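PDB 1UYN: NalP translocator from Neisseria meningitidis, which forms the outer-membrane beta-barrel pore of an autotransporter, through which its secreted serine-protease passenger domain is translocated to the bacterial surface. Local coordinates for residues A47-D52 and S68-G73; L88-S93 and D105-F110. One frame throughout, in Å; residues are numbered along the deposited sequence.

Contact 1 (A47-D52 and S68-G73); sequences AQTQQD and STQTVG. With CXE (pentaethylene glycol monodecyl ether), chain B.
Ala47-Asp52 and Ser68-Gly73 run antiparallel, their axes 4.7 Å apart at the closest and their directions 158° from each other, as the first hairpin of the closed 12-stranded barrel of the translocator domain. Gln48 with Thr71 and Gln50 with Thr69 are the hydrogen-bonded pairs; Gln48 N reaches Thr71 O at 2.9 Å, and the other three backbone bonds are about as short. CA-H...O contacts, such as Ala47 CA on Thr71 O, accompany these bonds at the non-hydrogen-bonded pairs. Alternation sends Ala47, Thr49, Gln51, Ser68, Gln70 and Val72 to the outer surface, and Gln48, Gln50, Thr69 and Thr71 to the inner face, where helix 12-34 touches Gln48 and Gln50. Outside, Thr49 and Gln70 lie side by side and point the same way. With CG anti to its carbonyl carbon and the chain bent at chi2 (-52°), Gln70 folds back toward Thr49, whose OG1 donates to Gln70 OE1 at 2.6 Å, tilted from the amide plane. Ser68 OG donates to Gln51 OE1 at 2.9 Å, coming in broadside with a C=O...O angle of 102°. The detergent's decyl chain passes over the aliphatic part of Gln70, while Val72 CB meets C12 in its glycol part. Inside, Thr69 OG1 is hydrogen-bonded to Arg28 of the helix. Asp52 OD1 forms a salt bridge with Arg27. A water joins the strands, 3.0 Å from Gln50 O, 2.8 Å from Asp52 OD2 and 2.7 Å from Thr69 OG1.

Contact 2 (L88-S93 and D105-F110); sequences LGMGRS and DSISLF. With CXE (pentaethylene glycol monodecyl ether), chain B.
Met90 and Ile107 each carry their gamma carbon, CG and CG1, anti to the carbonyl carbon (chi1 -59° and -65°), which sets the two side chains alongside each other on the outside of a barrel hairpin, CG to CG1 at 4.0 Å. Leu88 CD2 adds a looser touch on Ile107 CG2. Farther along the same face, Arg92 bends at chi2 and chi3 beside Asp105, and NH1 makes a weak salt bridge to OD1 at 3.4 Å, the two planar groups 41° apart. The strands 88-93 and 105-110 are antiparallel, 4.6 Å apart at closest approach. Gly89 with Ser108 and Gly91 with Ser106 are the hydrogen-bonded pairs; Gly89 N meets Ser108 O at 2.7 Å, nearly along the C=O axis, whereas Ser106 N lies above the carbonyl plane of Gly91 O. The inner face has no side chain at either glycine. Ser106 OG lies over the bare backbone there, 3.5 Å from Gly91 CA. Helix 12-34 packs against this face: Gln25 is hydrogen-bonded to Ser108 OG, and the Phe110 side chain touches Arg28 and Val32. Gly89 CA lies at the edge of that ring, near its plane, 4.3 Å from Phe110 CE1.

Contacts 1 and 2 are successive hairpins of one barrel wall, their centres about 9 Å apart. Strands 62-79 and 82-97 are neighbours, so 68-73 and 88-93 carry the sheet from one contact into the other: Val72 O and Leu88 N are 2.8 Å apart, as are Ser68 N and Arg92 O, both probable hydrogen bonds. On the inner face Thr69 CG2 packs on Met90 O at 3.7 Å. Outside, the detergent follows this seam, with Gln70 and Val72 from contact 1 and Leu88 and Met90 from contact 2 in its pocket; Gln70 CG is 3.6 Å from C3, and Leu88 CB is 3.6 Å from O14. Helix 12-34 in the barrel interior meets both contacts.

Contact 1 (A47-D52 and S68-G73)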
ATOM      1  N   ALA A  47       1.597  11.637  11.420  1.00 24.29           N
ATOM      2  CA  ALA A  47       2.383  11.938  10.215  1.00 24.77           C
ATOM      3  C   ALA A  47       3.409  10.830   9.989  1.00 25.08           C
ATOM      4  O   ALA A  47       4.134  10.467  10.915  1.00 25.10           O
ATOM      5  CB  ALA A  47       3.107  13.270  10.381  1.00 24.34           C
ATOM      6  N   GLN A  48       3.498  10.335   8.760  1.00 25.59           N
ATOM      7  CA  GLN A  48       4.237   9.110   8.434  1.00 26.06           C
ATOM      8  C   GLN A  48       4.964   9.249   7.087  1.00 26.63           C
ATOM      9  O   GLN A  48       4.450   9.850   6.139  1.00 25.29           O
ATOM     10  CB  GLN A  48       3.259   7.919   8.326  1.00 26.13           C
ATOM     11  CG  GLN A  48       3.431   6.820   9.324  1.00 28.22           C
ATOM     12  CD  GLN A  48       2.136   6.066   9.652  1.00 31.83           C
ATOM     13  OE1 GLN A  48       1.765   5.128   8.961  1.00 38.64           O
ATOM     14  NE2 GLN A  48       1.462   6.473  10.707  1.00 31.56           N
ATOM     15  N   THR A  49       6.165   8.677   7.029  1.00 27.52           N
ATOM     16  CA  THR A  49       6.818   8.314   5.768  1.00 28.01           C
ATOM     17  C   THR A  49       6.966   6.801   5.568  1.00 27.75           C
ATOM     18  O   THR A  49       7.600   6.123   6.370  1.00 26.68           O
ATOM     19  CB  THR A  49       8.199   8.930   5.738  1.00 28.13           C
ATOM     20  OG1 THR A  49       8.058  10.335   5.884  1.00 28.86           O
ATOM     21  CG2 THR A  49       8.845   8.759   4.356  1.00 27.59           C
ATOM     22  N   GLN A  50       6.411   6.284   4.481  1.00 28.28           N
ATOM     23  CA  GLN A  50       6.630   4.886   4.108  1.00 28.86           C
ATOM     24  C   GLN A  50       7.572   4.867   2.907  1.00 28.48           C
ATOM     25  O   GLN A  50       7.259   5.482   1.928  1.00 28.93           O
ATOM     26  CB  GLN A  50       5.293   4.216   3.799  1.00 28.89           C
ATOM     27  CG  GLN A  50       5.371   2.892   3.038  1.00 31.70           C
ATOM     28  CD  GLN A  50       3.971   2.388   2.575  1.00 36.05           C
ATOM     29  OE1 GLN A  50       3.745   2.150   1.370  1.00 39.56           O
ATOM     30  NE2 GLN A  50       3.050   2.214   3.532  1.00 37.49           N
ATOM     31  N   GLN A  51       8.741   4.227   3.012  1.00 28.64           N
ATOM     32  CA  GLN A  51       9.621   3.932   1.849  1.00 28.91           C
ATOM     33  C   GLN A  51       9.476   2.468   1.364  1.00 27.73           C
ATOM     34  O   GLN A  51       9.332   1.559   2.154  1.00 27.09           O
ATOM     35  CB  GLN A  51      11.102   4.205   2.153  1.00 29.14           C
ATOM     36  CG  GLN A  51      11.426   5.594   2.729  1.00 33.11           C
ATOM     37  CD  GLN A  51      11.078   6.763   1.774  1.00 38.62           C
ATOM     38  OE1 GLN A  51      10.863   7.892   2.223  1.00 41.87           O
ATOM     39  NE2 GLN A  51      11.048   6.493   0.474  1.00 39.68           N
ATOM     40  N   ASP A  52       9.549   2.270   0.054  1.00 27.41           N
ATOM     41  CA  ASP A  52       9.339   0.983  -0.618  1.00 26.71           C
ATOM     42  C   ASP A  52      10.485   0.735  -1.563  1.00 25.99           C
ATOM     43  O   ASP A  52      11.007   1.676  -2.143  1.00 25.99           O
ATOM     44  CB  ASP A  52       8.051   1.015  -1.421  1.00 26.59           C
ATOM     45  CG  ASP A  52       6.850   0.693  -0.595  1.00 28.82           C
ATOM     46  OD1 ASP A  52       6.787  -0.458  -0.099  1.00 34.44           O
ATOM     47  OD2 ASP A  52       5.913   1.506  -0.373  1.00 32.13           O
ATOM     48  N   SER A  68       8.217   6.445  -2.188  1.00 20.33           N
ATOM     49  CA  SER A  68       8.101   7.225  -0.986  1.00 20.61           C
ATOM     50  C   SER A  68       6.698   7.804  -0.847  1.00 20.63           C
ATOM     51  O   SER A  68       6.195   8.422  -1.759  1.00 21.51           O
ATOM     52  CB  SER A  68       9.076   8.369  -1.099  1.00 20.42           C
ATOM     53  OG  SER A  68       9.158   9.055   0.129  1.00 22.73           O
ATOM     54  N   THR A  69       6.105   7.695   0.322  1.00 20.62           N
ATOM     55  CA  THR A  69       4.756   8.192   0.550  1.00 20.62           C
ATOM     56  C   THR A  69       4.711   8.946   1.842  1.00 20.63           C
ATOM     57  O   THR A  69       5.024   8.377   2.865  1.00 20.31           O
ATOM     58  CB  THR A  69       3.793   7.009   0.674  1.00 21.15           C
ATOM     59  OG1 THR A  69       3.921   6.166  -0.474  1.00 19.73           O
ATOM     60  CG2 THR A  69       2.322   7.493   0.650  1.00 21.85           C
ATOM     61  N   GLN A  70       4.338  10.227   1.808  1.00 21.85           N
ATOM     62  CA  GLN A  70       4.035  10.970   3.045  1.00 22.28           C
ATOM     63  C   GLN A  70       2.546  10.942   3.285  1.00 21.35           C
ATOM     64  O   GLN A  70       1.762  11.116   2.359  1.00 21.32           O
ATOM     65  CB  GLN A  70       4.503  12.407   3.011  1.00 22.79           C
ATOM     66  CG  GLN A  70       5.849  12.646   2.295  1.00 27.72           C
ATOM     67  CD  GLN A  70       6.949  11.757   2.780  1.00 32.27           C
ATOM     68  OE1 GLN A  70       7.362  11.856   3.933  1.00 37.27           O
ATOM     69  NE2 GLN A  70       7.434  10.883   1.909  1.00 33.75           N
ATOM     70  N   THR A  71       2.168  10.669   4.523  1.00 20.43           N
ATOM     71  CA  THR A  71       0.774  10.641   4.908  1.00 19.89           C
ATOM     72  C   THR A  71       0.586  11.444   6.161  1.00 19.01           C
ATOM     73  O   THR A  71       1.414  11.385   7.066  1.00 19.68           O
ATOM     74  CB  THR A  71       0.311   9.181   5.155  1.00 19.69           C
ATOM     75  OG1 THR A  71       1.181   8.546   6.112  1.00 19.89           O
ATOM     76  CG2 THR A  71       0.458   8.354   3.875  1.00 19.80           C
ATOM     77  N   VAL A  72      -0.504  12.184   6.209  1.00 18.37           N
ATOM     78  CA  VAL A  72      -1.016  12.744   7.444  1.00 18.17           C
ATOM     79  C   VAL A  72      -2.392  12.141   7.652  1.00 18.25           C
ATOM     80  O   VAL A  72      -3.100  11.881   6.693  1.00 17.48           O
ATOM     81  CB  VAL A  72      -1.067  14.243   7.397  1.00 17.85           C
ATOM     82  CG1 VAL A  72      -1.751  14.797   8.618  1.00 19.85           C
ATOM     83  CG2 VAL A  72       0.318  14.801   7.341  1.00 18.01           C
ATOM     84  N   GLY A  73      -2.760  11.907   8.913  1.00 18.65           N
ATOM     85  CA  GLY A  73      -3.955  11.135   9.223  1.00 18.58           C
ATOM     86  C   GLY A  73      -4.476  11.376  10.629  1.00 18.70           C
ATOM     87  O   GLY A  73      -3.762  11.806  11.488  1.00 18.39           O
TER
HETATM   88  C1  CXE B2085       6.087  13.036  -1.512  0.50 64.07           C
HETATM   89  C2  CXE B2085       5.990  14.472  -1.025  0.50 63.99           C
HETATM   90  C3  CXE B2085       4.641  14.804  -0.381  1.00 62.77           C
HETATM   91  C4  CXE B2085       4.746  15.903   0.680  1.00 61.59           C
HETATM   92  C5  CXE B2085       3.368  16.309   1.203  1.00 60.94           C
HETATM   93  C6  CXE B2085       2.965  15.737   2.576  1.00 59.54           C
HETATM   94  C7  CXE B2085       1.602  15.005   2.569  1.00 58.42           C
HETATM   95  C8  CXE B2085       0.612  15.550   3.605  1.00 57.36           C
HETATM   96  C9  CXE B2085      -0.882  15.555   3.211  1.00 56.10           C
HETATM   97  C10 CXE B2085      -1.553  16.909   3.526  1.00 54.95           C
HETATM   98  O11 CXE B2085      -2.861  16.827   4.102  1.00 52.40           O
HETATM   99  C12 CXE B2085      -2.821  16.618   5.513  1.00 53.43           C
HETATM  100  C13 CXE B2085      -4.211  16.454   6.139  1.00 54.70           C
HETATM  101  O14 CXE B2085      -4.786  15.108   6.144  1.00 55.07           O
HETATM  102  C15 CXE B2085      -5.744  14.920   7.222  1.00 53.86           C
HETATM  103  C16 CXE B2085      -6.787  13.813   7.010  1.00 52.65           C
HETATM  104  O17 CXE B2085      -8.118  14.324   6.848  1.00 50.61           O
HETATM  105  C18 CXE B2085      -8.899  14.417   8.044  1.00 50.27           C
HETATM  106  C19 CXE B2085     -10.322  14.876   7.715  1.00 49.56           C
HETATM  107  O20 CXE B2085     -11.113  15.083   8.904  1.00 49.26           O
HETATM  108  C21 CXE B2085     -12.522  15.112   8.629  1.00 48.64           C
HETATM  109  C22 CXE B2085     -13.288  16.079   9.527  1.00 47.47           C
HETATM  110  O23 CXE B2085     -13.967  15.359  10.556  1.00 46.66           O
HETATM  111  C24 CXE B2085     -15.401  15.366  10.542  1.00 46.17           C
HETATM  112  C25 CXE B2085     -15.989  14.573  11.720  1.00 45.42           C
HETATM  113  O26 CXE B2085     -16.423  13.280  11.303  1.00 43.34           O
HETATM  114  O   HOH W   1       5.828   4.324  -0.383  1.00 44.60           O

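Contact 2 (L88-S93 and D105-F110)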
ATOM      1  N   LEU A  88      -4.613  11.108   4.428  1.00 19.80           N
ATOM      2  CA  LEU A  88      -4.326  11.683   3.132  1.00 20.55           C
ATOM      3  C   LEU A  88      -2.865  11.442   2.825  1.00 19.98           C
ATOM      4  O   LEU A  88      -1.994  11.607   3.661  1.00 17.07           O
ATOM      5  CB  LEU A  88      -4.672  13.140   3.132  1.00 21.05           C
ATOM      6  CG  LEU A  88      -5.379  13.577   1.867  1.00 26.39           C
ATOM      7  CD1 LEU A  88      -6.497  14.605   2.122  1.00 28.27           C
ATOM      8  CD2 LEU A  88      -4.278  14.157   0.950  1.00 29.32           C
ATOM      9  N   GLY A  89      -2.635  10.972   1.604  1.00 21.09           N
ATOM     10  CA  GLY A  89      -1.362  10.424   1.220  1.00 21.27           C
ATOM     11  C   GLY A  89      -0.988  11.032  -0.094  1.00 21.77           C
ATOM     12  O   GLY A  89      -1.804  11.044  -1.024  1.00 20.86           O
ATOM     13  N   MET A  90       0.255  11.520  -0.143  1.00 22.30           N
ATOM     14  CA  MET A  90       0.919  11.909  -1.366  1.00 22.68           C
ATOM     15  C   MET A  90       2.166  11.055  -1.593  1.00 21.99           C
ATOM     16  O   MET A  90       3.021  10.894  -0.731  1.00 21.61           O
ATOM     17  CB  MET A  90       1.181  13.399  -1.349  1.00 23.42           C
ATOM     18  CG  MET A  90      -0.156  14.153  -1.198  1.00 29.19           C
ATOM     19  SD  MET A  90      -0.228  16.013  -1.446  1.00 45.43           S
ATOM     20  CE  MET A  90      -2.033  16.466  -0.854  1.00 42.69           C
ATOM     21  N   GLY A  91       2.218  10.470  -2.780  1.00 21.71           N
ATOM     22  CA  GLY A  91       3.207   9.490  -3.148  1.00 21.34           C
ATOM     23  C   GLY A  91       4.062   9.891  -4.336  1.00 21.15           C
ATOM     24  O   GLY A  91       3.662  10.588  -5.243  1.00 20.57           O
ATOM     25  N   ARG A  92       5.284   9.432  -4.314  1.00 21.19           N
ATOM     26  CA  ARG A  92       6.103   9.508  -5.477  1.00 21.99           C
ATOM     27  C   ARG A  92       6.817   8.182  -5.540  1.00 20.76           C
ATOM     28  O   ARG A  92       7.420   7.761  -4.577  1.00 19.82           O
ATOM     29  CB  ARG A  92       7.086  10.659  -5.357  1.00 22.83           C
ATOM     30  CG  ARG A  92       8.321  10.468  -6.195  1.00 26.82           C
ATOM     31  CD  ARG A  92       8.350  11.275  -7.453  1.00 31.40           C
ATOM     32  NE  ARG A  92       9.094  12.512  -7.210  1.00 35.51           N
ATOM     33  CZ  ARG A  92       8.937  13.614  -7.933  1.00 38.96           C
ATOM     34  NH1 ARG A  92       8.070  13.636  -8.965  1.00 39.23           N
ATOM     35  NH2 ARG A  92       9.658  14.695  -7.622  1.00 39.84           N
ATOM     36  N   SER A  93       6.736   7.524  -6.679  1.00 19.97           N
ATOM     37  CA  SER A  93       7.341   6.221  -6.828  1.00 19.69           C
ATOM     38  C   SER A  93       7.998   6.148  -8.200  1.00 19.15           C
ATOM     39  O   SER A  93       7.706   6.974  -9.054  1.00 19.59           O
ATOM     40  CB  SER A  93       6.280   5.143  -6.645  1.00 19.53           C
ATOM     41  OG  SER A  93       5.693   4.847  -7.891  1.00 19.69           O
ATOM     42  N   ASP A 105       3.232   9.823  -9.658  1.00 20.11           N
ATOM     43  CA  ASP A 105       2.773  10.677  -8.592  1.00 19.39           C
ATOM     44  C   ASP A 105       1.406  10.300  -8.182  1.00 18.72           C
ATOM     45  O   ASP A 105       0.564   9.996  -9.014  1.00 18.17           O
ATOM     46  CB  ASP A 105       2.730  12.103  -9.072  1.00 19.79           C
ATOM     47  CG  ASP A 105       4.051  12.627  -9.272  1.00 21.11           C
ATOM     48  OD1 ASP A 105       5.038  12.080  -8.712  1.00 26.91           O
ATOM     49  OD2 ASP A 105       4.216  13.591  -9.973  1.00 24.79           O
ATOM     50  N   SER A 106       1.131  10.351  -6.894  1.00 18.51           N
ATOM     51  CA  SER A 106      -0.198   9.928  -6.482  1.00 18.93           C
ATOM     52  C   SER A 106      -0.753  10.678  -5.318  1.00 18.88           C
ATOM     53  O   SER A 106      -0.038  11.189  -4.442  1.00 18.22           O
ATOM     54  CB  SER A 106      -0.214   8.437  -6.222  1.00 18.75           C
ATOM     55  OG  SER A 106       0.770   8.090  -5.248  1.00 20.98           O
ATOM     56  N   ILE A 107      -2.060  10.824  -5.360  1.00 19.95           N
ATOM     57  CA  ILE A 107      -2.771  11.465  -4.265  1.00 20.90           C
ATOM     58  C   ILE A 107      -3.934  10.613  -3.907  1.00 20.22           C
ATOM     59  O   ILE A 107      -4.768  10.339  -4.731  1.00 19.58           O
ATOM     60  CB  ILE A 107      -3.181  12.905  -4.599  1.00 21.10           C
ATOM     61  CG1 ILE A 107      -1.893  13.733  -4.765  1.00 22.75           C
ATOM     62  CG2 ILE A 107      -4.039  13.475  -3.460  1.00 21.02           C
ATOM     63  CD1 ILE A 107      -2.077  15.211  -5.213  1.00 23.62           C
ATOM     64  N   SER A 108      -3.985  10.249  -2.635  1.00 20.40           N
ATOM     65  CA  SER A 108      -4.929   9.267  -2.158  1.00 20.16           C
ATOM     66  C   SER A 108      -5.470   9.625  -0.816  1.00 20.33           C
ATOM     67  O   SER A 108      -4.721  10.059   0.076  1.00 20.04           O
ATOM     68  CB  SER A 108      -4.238   7.915  -2.023  1.00 20.35           C
ATOM     69  OG  SER A 108      -3.689   7.501  -3.247  1.00 19.17           O
ATOM     70  N   LEU A 109      -6.767   9.384  -0.677  1.00 20.40           N
ATOM     71  CA  LEU A 109      -7.456   9.420   0.574  1.00 20.74           C
ATOM     72  C   LEU A 109      -7.704   7.991   1.044  1.00 21.43           C
ATOM     73  O   LEU A 109      -8.229   7.174   0.325  1.00 21.83           O
ATOM     74  CB  LEU A 109      -8.768  10.104   0.385  1.00 20.68           C
ATOM     75  CG  LEU A 109      -9.727   9.904   1.555  1.00 23.67           C
ATOM     76  CD1 LEU A 109      -9.206  10.529   2.884  1.00 23.27           C
ATOM     77  CD2 LEU A 109     -11.092  10.509   1.148  1.00 27.46           C
ATOM     78  N   PHE A 110      -7.359   7.694   2.286  1.00 22.07           N
ATOM     79  CA  PHE A 110      -7.679   6.400   2.879  1.00 22.11           C
ATOM     80  C   PHE A 110      -8.618   6.555   4.049  1.00 20.89           C
ATOM     81  O   PHE A 110      -8.464   7.471   4.814  1.00 20.46           O
ATOM     82  CB  PHE A 110      -6.396   5.743   3.365  1.00 22.66           C
ATOM     83  CG  PHE A 110      -5.327   5.698   2.325  1.00 24.07           C
ATOM     84  CD1 PHE A 110      -4.536   6.798   2.085  1.00 25.84           C
ATOM     85  CD2 PHE A 110      -5.142   4.570   1.559  1.00 24.81           C
ATOM     86  CE1 PHE A 110      -3.552   6.750   1.118  1.00 26.25           C
ATOM     87  CE2 PHE A 110      -4.163   4.531   0.613  1.00 26.12           C
ATOM     88  CZ  PHE A 110      -3.357   5.623   0.405  1.00 25.64           C
TER
HETATM   89  C1  CXE B2085       6.087  13.036  -1.512  0.50 64.07           C
HETATM   90  C2  CXE B2085       5.990  14.472  -1.025  0.50 63.99           C
HETATM   91  C3  CXE B2085       4.641  14.804  -0.381  1.00 62.77           C
HETATM   92  C4  CXE B2085       4.746  15.903   0.680  1.00 61.59           C
HETATM   93  C5  CXE B2085       3.368  16.309   1.203  1.00 60.94           C
HETATM   94  C6  CXE B2085       2.965  15.737   2.576  1.00 59.54           C
HETATM   95  C7  CXE B2085       1.602  15.005   2.569  1.00 58.42           C
HETATM   96  C8  CXE B2085       0.612  15.550   3.605  1.00 57.36           C
HETATM   97  C9  CXE B2085      -0.882  15.555   3.211  1.00 56.10           C
HETATM   98  C10 CXE B2085      -1.553  16.909   3.526  1.00 54.95           C
HETATM   99  O11 CXE B2085      -2.861  16.827   4.102  1.00 52.40           O
HETATM  100  C12 CXE B2085      -2.821  16.618   5.513  1.00 53.43           C
HETATM  101  C13 CXE B2085      -4.211  16.454   6.139  1.00 54.70           C
HETATM  102  O14 CXE B2085      -4.786  15.108   6.144  1.00 55.07           O
HETATM  103  C15 CXE B2085      -5.744  14.920   7.222  1.00 53.86           C
HETATM  104  C16 CXE B2085      -6.787  13.813   7.010  1.00 52.65           C
HETATM  105  O17 CXE B2085      -8.118  14.324   6.848  1.00 50.61           O
HETATM  106  C18 CXE B2085      -8.899  14.417   8.044  1.00 50.27           C
HETATM  107  C19 CXE B2085     -10.322  14.876   7.715  1.00 49.56           C
HETATM  108  O20 CXE B2085     -11.113  15.083   8.904  1.00 49.26           O
HETATM  109  C21 CXE B2085     -12.522  15.112   8.629  1.00 48.64           C
HETATM  110  C22 CXE B2085     -13.288  16.079   9.527  1.00 47.47           C
HETATM  111  O23 CXE B2085     -13.967  15.359  10.556  1.00 46.66           O
HETATM  112  C24 CXE B2085     -15.401  15.366  10.542  1.00 46.17           C
HETATM  113  C25 CXE B2085     -15.989  14.573  11.720  1.00 45.42           C
HETATM  114  O26 CXE B2085     -16.423  13.280  11.303  1.00 43.34           O